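Local structure of LHC domain-containing protein (Marichromatium purpuratum 984, 6ZXA) at residues V35-F38 against G39-V43; H49-A52 against L53-G57; Y58-K61 against D62-R65. The protein binds bacteriochlorophyll a and the carotenoid okenone in a membrane antenna complex and probably helps pass excitation energy to the reaction centres. All coordinates share one frame; numbering follows the deposited sequence.

Contact 1 (V35-F38 against G39-V43); sequences VPFF and GILFV. With QSE (all-trans okenone), chain T.
Phe37 and Leu41 carry the apolar side of this contact. The two side chains lie one turn apart and cross obliquely, with Leu41 CD1 3.6 Å from Phe37 CE2. With chi1 at 179° the Phe37 ring points away from its own amide nitrogen, which brings its CE2 side to Leu41. The same Leu41 CD1 meets Phe38 CD1 more loosely, at 4.2 Å. All three side chains also touch the polyene of all-trans okenone. Leu41 CD1 is 3.5 Å from its C10, and Phe37 CZ is 3.6 Å from C11. The chain runs past the edges of both rings, near their planes, and Phe38 CZ meets C6 at 3.7 Å. This is the i to i+3 and i to i+4 packing of an alpha helix, here the first turns of helix 35-54, which is predicted to span the membrane. Its backbone bonds run from Gly39 N to Val35 O, Ile40 N to Pro36 O, Leu41 N to Phe37 O and Phe42 N to Phe38 O. Phe38 O also lies at the edge of the Phe42 ring, 3.1 Å from CD2. Phe42 packs on Ile40 of a neighbouring copy of the protein, and Ile40 on Phe42 of another copy.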
loop_
_atom_site.group_PDB
_atom_site.type_symbol
_atom_site.label_atom_id
_atom_site.label_comp_id
_atom_site.label_asym_id
_atom_site.label_seq_id
_atom_site.Cartn_x
_atom_site.Cartn_y
_atom_site.Cartn_z
ATOM N N VAL A 35 15.356 -0.311 0.529
ATOM C CA VAL A 35 14.530 -1.392 0.002
ATOM C C VAL A 35 13.195 -0.765 -0.384
ATOM O O VAL A 35 12.678 -1.058 -1.467
ATOM C CB VAL A 35 14.390 -2.568 0.983
ATOM C CG1 VAL A 35 13.316 -3.514 0.508
ATOM C CG2 VAL A 35 15.703 -3.311 1.089
ATOM N N PRO A 36 12.601 0.106 0.445
ATOM C CA PRO A 36 11.475 0.910 -0.053
ATOM C C PRO A 36 11.813 1.745 -1.276
ATOM O O PRO A 36 10.988 1.852 -2.192
ATOM C CB PRO A 36 11.124 1.780 1.156
ATOM C CG PRO A 36 11.513 0.973 2.295
ATOM C CD PRO A 36 12.755 0.267 1.901
ATOM N N PHE A 37 13.006 2.336 -1.331
ATOM C CA PHE A 37 13.370 3.091 -2.525
ATOM C C PHE A 37 13.523 2.172 -3.728
ATOM O O PHE A 37 13.166 2.547 -4.849
ATOM C CB PHE A 37 14.652 3.889 -2.310
ATOM C CG PHE A 37 15.069 4.659 -3.522
ATOM C CD1 PHE A 37 14.376 5.791 -3.907
ATOM C CD2 PHE A 37 16.111 4.223 -4.313
ATOM C CE1 PHE A 37 14.737 6.482 -5.034
ATOM C CE2 PHE A 37 16.473 4.916 -5.440
ATOM C CZ PHE A 37 15.788 6.044 -5.802
ATOM N N PHE A 38 14.052 0.969 -3.520
ATOM C CA PHE A 38 14.113 0.010 -4.613
ATOM C C PHE A 38 12.719 -0.405 -5.059
ATOM O O PHE A 38 12.503 -0.662 -6.243
ATOM C CB PHE A 38 14.937 -1.210 -4.208
ATOM C CG PHE A 38 16.423 -0.985 -4.256
ATOM C CD1 PHE A 38 16.942 0.226 -4.674
ATOM C CD2 PHE A 38 17.300 -1.981 -3.874
ATOM C CE1 PHE A 38 18.301 0.436 -4.714
ATOM C CE2 PHE A 38 18.663 -1.774 -3.912
ATOM C CZ PHE A 38 19.161 -0.563 -4.334
ATOM N N GLY A 39 11.760 -0.463 -4.134
ATOM C CA GLY A 39 10.383 -0.719 -4.526
ATOM C C GLY A 39 9.809 0.402 -5.369
ATOM O O GLY A 39 9.077 0.166 -6.329
ATOM N N ILE A 40 10.142 1.642 -5.016
ATOM C CA ILE A 40 9.779 2.779 -5.859
ATOM C C ILE A 40 10.377 2.624 -7.251
ATOM O O ILE A 40 9.707 2.864 -8.264
ATOM C CB ILE A 40 10.225 4.096 -5.201
ATOM C CG1 ILE A 40 9.363 4.396 -3.979
ATOM C CG2 ILE A 40 10.191 5.242 -6.201
ATOM C CD1 ILE A 40 9.903 5.493 -3.118
ATOM N N LEU A 41 11.649 2.232 -7.322
ATOM C CA LEU A 41 12.294 2.039 -8.617
ATOM C C LEU A 41 11.628 0.919 -9.406
ATOM O O LEU A 41 11.495 1.012 -10.627
ATOM C CB LEU A 41 13.782 1.755 -8.430
ATOM C CG LEU A 41 14.690 2.947 -8.123
ATOM C CD1 LEU A 41 16.147 2.527 -8.152
ATOM C CD2 LEU A 41 14.446 4.092 -9.085
ATOM N N PHE A 42 11.194 -0.139 -8.722
ATOM C CA PHE A 42 10.459 -1.217 -9.374
ATOM C C PHE A 42 9.128 -0.727 -9.936
ATOM O O PHE A 42 8.731 -1.124 -11.036
ATOM C CB PHE A 42 10.221 -2.362 -8.388
ATOM C CG PHE A 42 11.259 -3.443 -8.438
ATOM C CD1 PHE A 42 11.132 -4.500 -9.314
ATOM C CD2 PHE A 42 12.341 -3.423 -7.584
ATOM C CE1 PHE A 42 12.077 -5.500 -9.356
ATOM C CE2 PHE A 42 13.291 -4.419 -7.624
ATOM C CZ PHE A 42 13.157 -5.458 -8.509
ATOM N N VAL A 43 8.420 0.121 -9.190
ATOM C CA VAL A 43 7.166 0.675 -9.692
ATOM C C VAL A 43 7.419 1.534 -10.923
ATOM O O VAL A 43 6.682 1.456 -11.913
ATOM C CB VAL A 43 6.437 1.472 -8.594
ATOM C CG1 VAL A 43 5.196 2.134 -9.162
ATOM C CG2 VAL A 43 6.069 0.574 -7.441
HETATM C C10 QSE T . 18.855 4.732 -8.415
HETATM C C1 QSE T . 25.329 -1.752 -2.098
HETATM C C11 QSE T . 18.260 5.933 -8.373
HETATM C C12 QSE T . 17.355 6.330 -9.374
HETATM C C13 QSE T . 16.655 7.482 -9.468
HETATM C C14 QSE T . 15.692 7.596 -10.542
HETATM C C15 QSE T . 14.783 8.542 -10.764
HETATM C C16 QSE T . 13.932 8.420 -11.889
HETATM C C17 QSE T . 12.942 9.247 -12.292
HETATM C C18 QSE T . 12.135 8.843 -13.423
HETATM C C19 QSE T . 11.052 9.433 -13.909
HETATM C C2 QSE T . 24.241 -1.336 -2.991
HETATM C C20 QSE T . 10.358 8.903 -15.021
HETATM C C21 QSE T . 9.278 9.377 -15.584
HETATM C C22 QSE T . 8.672 8.665 -16.741
HETATM C C23 QSE T . 7.403 9.226 -17.319
HETATM C C24 QSE T . 6.615 8.311 -18.256
HETATM C C25 QSE T . 22.702 -1.281 -5.387
HETATM C C26 QSE T . 20.156 2.010 -8.504
HETATM C C27 QSE T . 16.770 8.610 -8.483
HETATM C C28 QSE T . 12.596 10.530 -11.590
HETATM C C29 QSE T . 8.578 10.611 -15.112
HETATM C C3 QSE T . 23.970 -0.152 -3.522
HETATM C C30 QSE T . 5.795 7.217 -17.571
HETATM C C31 QSE T . 5.032 6.383 -18.575
HETATM C C32 QSE T . 4.857 7.787 -16.522
HETATM C C34 QSE T . 26.082 -2.882 -2.431
HETATM C C35 QSE T . 27.059 -3.354 -1.582
HETATM C C36 QSE T . 27.334 -2.720 -0.378
HETATM C C37 QSE T . 26.597 -1.585 -0.020
HETATM C C38 QSE T . 25.595 -1.093 -0.869
HETATM C C39 QSE T . 26.895 -0.897 1.288
HETATM C C4 QSE T . 23.065 -0.028 -4.643
HETATM C C40 QSE T . 28.431 -3.239 0.509
HETATM C C41 QSE T . 24.805 0.121 -0.458
HETATM C C43 QSE T . 6.699 5.960 -15.679
HETATM C C5 QSE T . 22.579 1.187 -4.979
HETATM C C6 QSE T . 21.718 1.490 -6.061
HETATM C C7 QSE T . 21.242 2.700 -6.333
HETATM C C8 QSE T . 20.368 3.041 -7.432
HETATM C C9 QSE T . 19.758 4.247 -7.447
HETATM O O33 QSE T . 9.198 7.671 -17.208
HETATM O O42 QSE T . 6.792 6.393 -17.028
#

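Contact 2 (H49-A52 against L53-G57); sequences HSYA and LSLPG. With BCL (bacteriochlorophyll a), chain Q.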
loop_
_atom_site.group_PDB
_atom_site.type_symbol
_atom_site.label_atom_id
_atom_site.label_comp_id
_atom_site.label_asym_id
_atom_site.label_seq_id
_atom_site.Cartn_x
_atom_site.Cartn_y
_atom_site.Cartn_z
ATOM N N HIS A 49 7.617 0.447 -18.425
ATOM C CA HIS A 49 7.485 -0.698 -19.314
ATOM C C HIS A 49 6.081 -0.812 -19.887
ATOM O O HIS A 49 5.925 -1.121 -21.064
ATOM C CB HIS A 49 7.866 -1.978 -18.595
ATOM C CG HIS A 49 9.334 -2.219 -18.568
ATOM N ND1 HIS A 49 10.168 -1.581 -17.682
ATOM C CD2 HIS A 49 10.123 -3.002 -19.332
ATOM C CE1 HIS A 49 11.408 -1.974 -17.889
ATOM N NE2 HIS A 49 11.405 -2.836 -18.883
ATOM N N SER A 50 5.048 -0.607 -19.072
ATOM C CA SER A 50 3.694 -0.605 -19.614
ATOM C C SER A 50 3.578 0.405 -20.743
ATOM O O SER A 50 3.064 0.095 -21.827
ATOM C CB SER A 50 2.675 -0.299 -18.518
ATOM O OG SER A 50 3.042 -0.891 -17.295
ATOM N N TYR A 51 4.104 1.607 -20.515
ATOM C CA TYR A 51 4.064 2.636 -21.544
ATOM C C TYR A 51 4.815 2.205 -22.799
ATOM O O TYR A 51 4.272 2.263 -23.904
ATOM C CB TYR A 51 4.634 3.938 -21.002
ATOM C CG TYR A 51 4.617 5.054 -22.005
ATOM C CD1 TYR A 51 3.432 5.668 -22.360
ATOM C CD2 TYR A 51 5.783 5.488 -22.605
ATOM C CE1 TYR A 51 3.409 6.682 -23.273
ATOM C CE2 TYR A 51 5.769 6.502 -23.524
ATOM C CZ TYR A 51 4.579 7.096 -23.855
ATOM O OH TYR A 51 4.554 8.113 -24.772
ATOM N N ALA A 52 6.066 1.770 -22.650
ATOM C CA ALA A 52 6.881 1.442 -23.814
ATOM C C ALA A 52 6.304 0.261 -24.582
ATOM O O ALA A 52 6.233 0.285 -25.813
ATOM C CB ALA A 52 8.317 1.155 -23.387
ATOM N N LEU A 53 5.882 -0.783 -23.872
ATOM C CA LEU A 53 5.263 -1.929 -24.520
ATOM C C LEU A 53 3.973 -1.553 -25.230
ATOM O O LEU A 53 3.601 -2.218 -26.199
ATOM C CB LEU A 53 4.994 -3.031 -23.500
ATOM C CG LEU A 53 6.209 -3.694 -22.862
ATOM C CD1 LEU A 53 5.784 -4.582 -21.715
ATOM C CD2 LEU A 53 6.986 -4.477 -23.875
ATOM N N SER A 54 3.279 -0.512 -24.775
ATOM C CA SER A 54 2.112 -0.046 -25.509
ATOM C C SER A 54 2.464 0.730 -26.773
ATOM O O SER A 54 1.580 0.954 -27.603
ATOM C CB SER A 54 1.237 0.822 -24.610
ATOM O OG SER A 54 1.603 2.183 -24.710
ATOM N N LEU A 55 3.706 1.146 -26.942
ATOM C CA LEU A 55 4.092 1.871 -28.140
ATOM C C LEU A 55 4.266 0.911 -29.316
ATOM O O LEU A 55 4.702 -0.229 -29.137
ATOM C CB LEU A 55 5.384 2.641 -27.901
ATOM C CG LEU A 55 5.292 3.831 -26.947
ATOM C CD1 LEU A 55 6.602 4.582 -26.907
ATOM C CD2 LEU A 55 4.169 4.755 -27.346
ATOM N N PRO A 56 3.933 1.348 -30.532
ATOM C CA PRO A 56 3.909 0.426 -31.680
ATOM C C PRO A 56 5.303 -0.069 -32.041
ATOM O O PRO A 56 6.220 0.722 -32.261
ATOM C CB PRO A 56 3.306 1.277 -32.803
ATOM C CG PRO A 56 3.590 2.673 -32.401
ATOM C CD PRO A 56 3.495 2.700 -30.910
ATOM N N GLY A 57 5.451 -1.388 -32.106
ATOM C CA GLY A 57 6.686 -2.016 -32.499
ATOM C C GLY A 57 7.484 -2.625 -31.366
ATOM O O GLY A 57 8.299 -3.517 -31.616
HETATM MG MG BCL Q . 13.253 -3.963 -20.399
HETATM C CHA BCL Q . 15.561 -2.021 -18.787
HETATM C CHB BCL Q . 13.709 -6.354 -18.039
HETATM C CHC BCL Q . 11.282 -6.014 -22.173
HETATM C CHD BCL Q . 13.458 -1.857 -23.158
HETATM N NA BCL Q . 14.530 -4.152 -18.662
HETATM C C1A BCL Q . 15.285 -3.168 -18.076
HETATM C C2A BCL Q . 15.700 -3.539 -16.685
HETATM C C3A BCL Q . 15.128 -4.945 -16.503
HETATM C C4A BCL Q . 14.412 -5.204 -17.773
HETATM C CMA BCL Q . 16.216 -5.976 -16.237
HETATM C CAA BCL Q . 15.198 -2.588 -15.598
HETATM C CBA BCL Q . 15.709 -2.924 -14.224
HETATM C CGA BCL Q . 15.827 -1.713 -13.382
HETATM O O1A BCL Q . 15.740 -0.637 -13.766
HETATM O O2A BCL Q . 16.048 -1.928 -12.153
HETATM N NB BCL Q . 12.627 -5.906 -20.178
HETATM C C1B BCL Q . 12.842 -6.702 -19.067
HETATM C C2B BCL Q . 12.131 -7.895 -19.182
HETATM C C3B BCL Q . 11.388 -7.830 -20.360
HETATM C C4B BCL Q . 11.742 -6.561 -20.963
HETATM C CMB BCL Q . 12.238 -9.000 -18.153
HETATM C CAB BCL Q . 10.438 -8.750 -20.957
HETATM O OBB BCL Q . 10.239 -8.780 -22.171
HETATM C CBB BCL Q . 9.628 -9.724 -20.145
HETATM N NC BCL Q . 12.541 -3.961 -22.397
HETATM C C1C BCL Q . 11.607 -4.833 -22.858
HETATM C C2C BCL Q . 11.099 -4.472 -24.204
HETATM C C3C BCL Q . 12.069 -3.373 -24.621
HETATM C C4C BCL Q . 12.617 -2.934 -23.302
HETATM C CMC BCL Q . 11.091 -5.638 -25.167
HETATM C CAC BCL Q . 11.456 -2.227 -25.472
HETATM C CBC BCL Q . 10.377 -1.450 -24.771
HETATM N ND BCL Q . 14.333 -2.352 -20.951
HETATM C C1D BCL Q . 14.210 -1.474 -22.018
HETATM C C2D BCL Q . 14.896 -0.273 -21.780
HETATM C C3D BCL Q . 15.448 -0.419 -20.533
HETATM C C4D BCL Q . 15.096 -1.674 -20.063
HETATM C CMD BCL Q . 14.981 0.893 -22.726
HETATM C CAD BCL Q . 16.190 0.190 -19.513
HETATM O OBD BCL Q . 16.865 1.206 -19.506
HETATM C CBD BCL Q . 16.038 -0.668 -18.257
HETATM C CGD BCL Q . 17.222 -0.604 -17.393
HETATM O O1D BCL Q . 17.361 0.178 -16.490
HETATM O O2D BCL Q . 18.172 -1.456 -17.634
HETATM C CED BCL Q . 19.212 -1.308 -16.634
HETATM C C1 BCL Q . 16.191 -0.728 -11.342
HETATM C C2 BCL Q . 16.998 -1.159 -10.146
HETATM C C3 BCL Q . 16.351 -1.566 -9.117
HETATM C C4 BCL Q . 14.836 -1.629 -9.047
HETATM C C5 BCL Q . 17.078 -2.024 -7.863
HETATM C C6 BCL Q . 17.883 -3.302 -8.013
HETATM C C7 BCL Q . 17.009 -4.490 -8.410
HETATM C C8 BCL Q . 17.750 -5.679 -9.019
HETATM C C9 BCL Q . 19.069 -5.925 -8.274
HETATM C C10 BCL Q . 18.032 -5.426 -10.500
HETATM C C11 BCL Q . 18.859 -6.515 -11.156
HETATM C C12 BCL Q . 19.100 -6.282 -12.646
HETATM C C13 BCL Q . 19.610 -4.884 -13.029
HETATM C C14 BCL Q . 19.878 -4.765 -14.520
HETATM C C15 BCL Q . 20.917 -4.547 -12.314
HETATM C C16 BCL Q . 21.360 -3.090 -12.366
HETATM C C17 BCL Q . 22.607 -2.873 -11.507
HETATM C C18 BCL Q . 22.422 -2.156 -10.182
HETATM C C19 BCL Q . 23.736 -2.409 -9.427
HETATM C C20 BCL Q . 21.257 -2.637 -9.314
#
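Tyr51 O takes two donors from Ser54. The hydroxyl OG gives the shorter bond, 2.8 Å to Tyr51 O. Its donor is tilted 18° from the carbonyl plane. The backbone N of Ser54 adds a weak bond to the same oxygen and a better one, 3.0 Å, to Ser50 O. The side chain of Ser54 thus folds back on the helix it follows. Leu53 N bonds to His49 O in the regular i to i+4 manner. Leu55 N instead reaches Ala52 O, three residues back, at 2.9 Å. It comes from above that carbonyl, 63° out of its plane. The change from i+4 to i+3 bonding belongs to the C-terminal end of helix 35-54, where the chain turns into a loop.

The apolar part is small. Leu55 CD2 lies over one face of the Tyr51 ring, while Leu55 CD1 is 4.0 Å from Tyr51 CE2. The phenol OH of Tyr51 is hydrogen-bonded to Phe60 N of a neighbouring copy of the protein.

His49 is the axial ligand of a bacteriochlorophyll a. Its NE2 is 2.6 Å from the magnesium, which sits at the ring edge and in the ring plane. The other ring nitrogen, ND1, is hydrogen-bonded to Met45 O one turn earlier. Ala52 CB touches the same pigment, 3.6 Å from its CBC. Leu53 CG and CD1 lie against His49 O.

The imidazole is therefore held at both nitrogens. The bond at ND1 helps fix the rotation of the ring and leaves NE2 to the metal. It probably also makes NE2 a slightly stronger donor to the magnesium.

Contact 3 (Y58-K61 against D62-R65); sequences YGFK and DSVR. With BCL (bacteriochlorophyll a), chain R.
Phe60 and Ser63 form the close part of this turn. Ser63 OG sits at the edge of the Phe60 ring and near its plane, 3.8 Å from CD1. It is also 3.6 Å from Phe60 CA. OG stands between the backbone N and the carbonyl carbon of its own residue (chi1 80°), and this turns it back toward Phe60. A weak hydrogen bond joins this hydroxyl to the backbone of a chain of another protein. Val64 closes on the same residue with CG2, 3.5 Å from Phe60 O.

Lys61 and Asp62 make the looser side. The aspartate carboxylate runs alongside the lysine chain, with Asp62 OD2 3.6 Å from Lys61 CG. Lys61 NZ is 4.4 Å from Asp62 OD1, too far for a salt bridge, so the attraction between the charges is probably modest. The lysine is bent at its far end and spends its ammonium group on carbonyls. NZ bonds to Tyr58 O at 3.0 Å, in the carbonyl plane, and also to Leu53 O and Leu55 O. Asp62 is exposed, and so is Arg65, which is poorly ordered.

Tyr58 faces a pigment instead of the 62-65 segment. CBC of a bacteriochlorophyll a lies over one face of its ring, 3.4 Å from CZ and offset toward the rim. Its OH is hydrogen-bonded to the backbone of a chain of another protein.

Neither segment has regular helix or strand. They form the loop that follows helix 35-54, and Lys61 ties it to the end of that helix. The loop also packs on a neighbouring copy of the protein, Phe60 on Leu55 and Val64 on Pro56, just beyond the corresponding helix of that subunit.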
loop_
_atom_site.group_PDB
_atom_site.type_symbol
_atom_site.label_atom_id
_atom_site.label_comp_id
_atom_site.label_asym_id
_atom_site.label_seq_id
_atom_site.Cartn_x
_atom_site.Cartn_y
_atom_site.Cartn_z
ATOM N N TYR A 58 7.278 -2.173 -30.138
ATOM C CA TYR A 58 8.050 -2.664 -29.013
ATOM C C TYR A 58 7.338 -3.820 -28.333
ATOM O O TYR A 58 6.113 -3.937 -28.376
ATOM C CB TYR A 58 8.309 -1.545 -28.014
ATOM C CG TYR A 58 8.996 -0.365 -28.635
ATOM C CD1 TYR A 58 10.345 -0.408 -28.928
ATOM C CD2 TYR A 58 8.296 0.784 -28.946
ATOM C CE1 TYR A 58 10.978 0.657 -29.500
ATOM C CE2 TYR A 58 8.925 1.857 -29.521
ATOM C CZ TYR A 58 10.265 1.785 -29.795
ATOM O OH TYR A 58 10.905 2.850 -30.368
ATOM N N GLY A 59 8.123 -4.684 -27.709
ATOM C CA GLY A 59 7.509 -5.816 -27.065
ATOM C C GLY A 59 7.113 -6.888 -28.060
ATOM O O GLY A 59 7.642 -6.979 -29.168
ATOM N N PHE A 60 6.147 -7.706 -27.658
ATOM C CA PHE A 60 5.823 -8.920 -28.391
ATOM C C PHE A 60 4.346 -9.023 -28.732
ATOM O O PHE A 60 3.857 -10.119 -29.004
ATOM C CB PHE A 60 6.282 -10.138 -27.593
ATOM C CG PHE A 60 7.675 -10.019 -27.078
ATOM C CD1 PHE A 60 8.752 -10.098 -27.939
ATOM C CD2 PHE A 60 7.913 -9.802 -25.737
ATOM C CE1 PHE A 60 10.035 -9.981 -27.469
ATOM C CE2 PHE A 60 9.197 -9.688 -25.261
ATOM C CZ PHE A 60 10.258 -9.773 -26.127
ATOM N N LYS A 61 3.624 -7.904 -28.751
ATOM C CA LYS A 61 2.200 -7.969 -29.046
ATOM C C LYS A 61 1.919 -8.301 -30.504
ATOM O O LYS A 61 0.838 -8.809 -30.807
ATOM C CB LYS A 61 1.517 -6.653 -28.673
ATOM C CG LYS A 61 2.235 -5.411 -29.156
ATOM C CD LYS A 61 1.281 -4.240 -29.272
ATOM C CE LYS A 61 1.927 -2.935 -28.850
ATOM N NZ LYS A 61 3.378 -2.882 -29.155
ATOM N N ASP A 62 2.861 -8.038 -31.411
ATOM C CA ASP A 62 2.662 -8.286 -32.834
ATOM C C ASP A 62 3.681 -9.265 -33.404
ATOM O O ASP A 62 3.838 -9.344 -34.622
ATOM C CB ASP A 62 2.715 -6.978 -33.626
ATOM C CG ASP A 62 1.934 -5.866 -32.970
ATOM O OD1 ASP A 62 2.407 -4.712 -33.001
ATOM O OD2 ASP A 62 0.841 -6.136 -32.436
ATOM N N SER A 63 4.384 -10.010 -32.555
ATOM C CA SER A 63 5.490 -10.831 -33.032
ATOM C C SER A 63 5.478 -12.231 -32.436
ATOM O O SER A 63 6.514 -12.894 -32.428
ATOM C CB SER A 63 6.822 -10.150 -32.727
ATOM O OG SER A 63 7.188 -10.349 -31.375
ATOM N N VAL A 64 4.328 -12.703 -31.962
ATOM C CA VAL A 64 4.307 -13.919 -31.153
ATOM C C VAL A 64 4.779 -15.118 -31.966
ATOM O O VAL A 64 5.536 -15.963 -31.474
ATOM C CB VAL A 64 2.909 -14.139 -30.553
ATOM C CG1 VAL A 64 2.641 -15.611 -30.340
ATOM C CG2 VAL A 64 2.806 -13.398 -29.245
ATOM N N ARG A 65 4.368 -15.205 -33.222
ATOM C CA ARG A 65 4.876 -16.237 -34.118
ATOM C C ARG A 65 5.463 -15.569 -35.354
ATOM O O ARG A 65 4.721 -15.098 -36.223
ATOM C CB ARG A 65 3.778 -17.231 -34.489
ATOM C CG ARG A 65 3.410 -18.154 -33.345
ATOM C CD ARG A 65 1.995 -18.639 -33.492
ATOM N NE ARG A 65 1.113 -17.558 -33.903
ATOM C CZ ARG A 65 -0.192 -17.695 -34.092
ATOM N NH1 ARG A 65 -0.768 -18.873 -33.905
ATOM N NH2 ARG A 65 -0.919 -16.653 -34.467
HETATM MG MG BCL R . 13.517 5.366 -20.942
HETATM C CHA BCL R . 14.140 3.539 -18.101
HETATM C CHB BCL R . 14.815 8.078 -19.382
HETATM C CHC BCL R . 12.434 7.276 -23.484
HETATM C CHD BCL R . 11.622 2.734 -22.167
HETATM N NA BCL R . 14.318 5.736 -18.968
HETATM C C1A BCL R . 14.612 4.815 -17.989
HETATM C C2A BCL R . 15.526 5.389 -16.958
HETATM C C3A BCL R . 15.443 6.886 -17.233
HETATM C C4A BCL R . 14.903 6.936 -18.619
HETATM C CMA BCL R . 14.522 7.593 -16.248
HETATM C CAA BCL R . 16.942 4.828 -17.073
HETATM C CBA BCL R . 18.085 5.606 -16.410
HETATM C CGA BCL R . 18.976 6.274 -17.410
HETATM O O1A BCL R . 19.856 5.770 -17.978
HETATM O O2A BCL R . 18.708 7.511 -17.660
HETATM N NB BCL R . 13.587 7.372 -21.375
HETATM C C1B BCL R . 14.191 8.347 -20.603
HETATM C C2B BCL R . 14.079 9.590 -21.229
HETATM C C3B BCL R . 13.368 9.401 -22.417
HETATM C C4B BCL R . 13.118 7.981 -22.488
HETATM C CMB BCL R . 14.663 10.858 -20.642
HETATM C CAB BCL R . 12.903 10.340 -23.417
HETATM O OBB BCL R . 12.914 10.079 -24.623
HETATM C CBB BCL R . 12.367 11.696 -23.040
HETATM N NC BCL R . 12.163 5.061 -22.548
HETATM C C1C BCL R . 12.014 5.944 -23.575
HETATM C C2C BCL R . 11.140 5.439 -24.654
HETATM C C3C BCL R . 10.993 3.963 -24.302
HETATM C C4C BCL R . 11.649 3.860 -22.957
HETATM C CMC BCL R . 9.824 6.174 -24.722
HETATM C CAC BCL R . 11.589 3.015 -25.369
HETATM C CBC BCL R . 10.736 2.938 -26.600
HETATM N ND BCL R . 12.917 3.551 -20.288
HETATM C C1D BCL R . 12.244 2.517 -20.908
HETATM C C2D BCL R . 12.266 1.357 -20.126
HETATM C C3D BCL R . 13.002 1.681 -19.010
HETATM C C4D BCL R . 13.379 2.998 -19.140
HETATM C CMD BCL R . 11.600 0.066 -20.475
HETATM C CAD BCL R . 13.351 1.289 -17.705
HETATM O OBD BCL R . 13.103 0.257 -17.093
HETATM C CBD BCL R . 14.169 2.423 -17.055
HETATM C CGD BCL R . 13.617 2.754 -15.733
HETATM O O1D BCL R . 12.827 3.636 -15.507
HETATM O O2D BCL R . 14.067 1.983 -14.770
HETATM C CED BCL R . 13.555 2.178 -13.433
HETATM C C1 BCL R . 19.559 8.180 -18.649
HETATM C C2 BCL R . 18.631 8.493 -19.806
HETATM C C3 BCL R . 18.434 7.672 -20.790
HETATM C C4 BCL R . 19.089 6.313 -20.932
HETATM C C5 BCL R . 17.488 8.041 -21.918
HETATM C C6 BCL R . 17.986 9.102 -22.878
HETATM C C7 BCL R . 16.901 9.493 -23.873
HETATM C C8 BCL R . 17.361 10.354 -25.043
HETATM C C9 BCL R . 16.171 10.708 -25.948
HETATM C C10 BCL R . 18.417 9.609 -25.873
HETATM C C11 BCL R . 18.119 8.199 -26.391
HETATM C C12 BCL R . 19.073 7.668 -27.483
HETATM C C13 BCL R . 20.502 7.266 -27.061
HETATM C C14 BCL R . 20.492 6.476 -25.753
HETATM C C15 BCL R . 21.447 8.496 -26.881
HETATM C C16 BCL R . 22.994 8.522 -26.859
HETATM C C17 BCL R . 23.897 7.625 -25.991
HETATM C C18 BCL R . 23.713 7.661 -24.485
HETATM C C19 BCL R . 23.732 9.142 -24.067
HETATM C C20 BCL R . 24.804 6.899 -23.729
#

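The three contacts follow one another along the chain. Contacts 1 and 2 share helix 35-54 and do not touch. Their centres are 21 Å apart and their nearest atoms about 7 Å. Contact 3 lies in the loop beyond, with its centre 11 Å from that of contact 2. These two touch: Lys61 NZ is 3.0 Å from Leu55 O, a probable hydrogen bond, and Leu53 CD2 is 3.5 Å from Gly59 CA. Contacts 1 and 3 are 28 Å apart between centres. Pigments link the set. The Phe42 side chain of contact 1 is about 9 Å from that of the magnesium ligand His49 in contact 2. Phe38, Phe42, His49, Ala52, Tyr58 and Phe60 all line one bacteriochlorophyll a pocket, so all three contacts contribute to it.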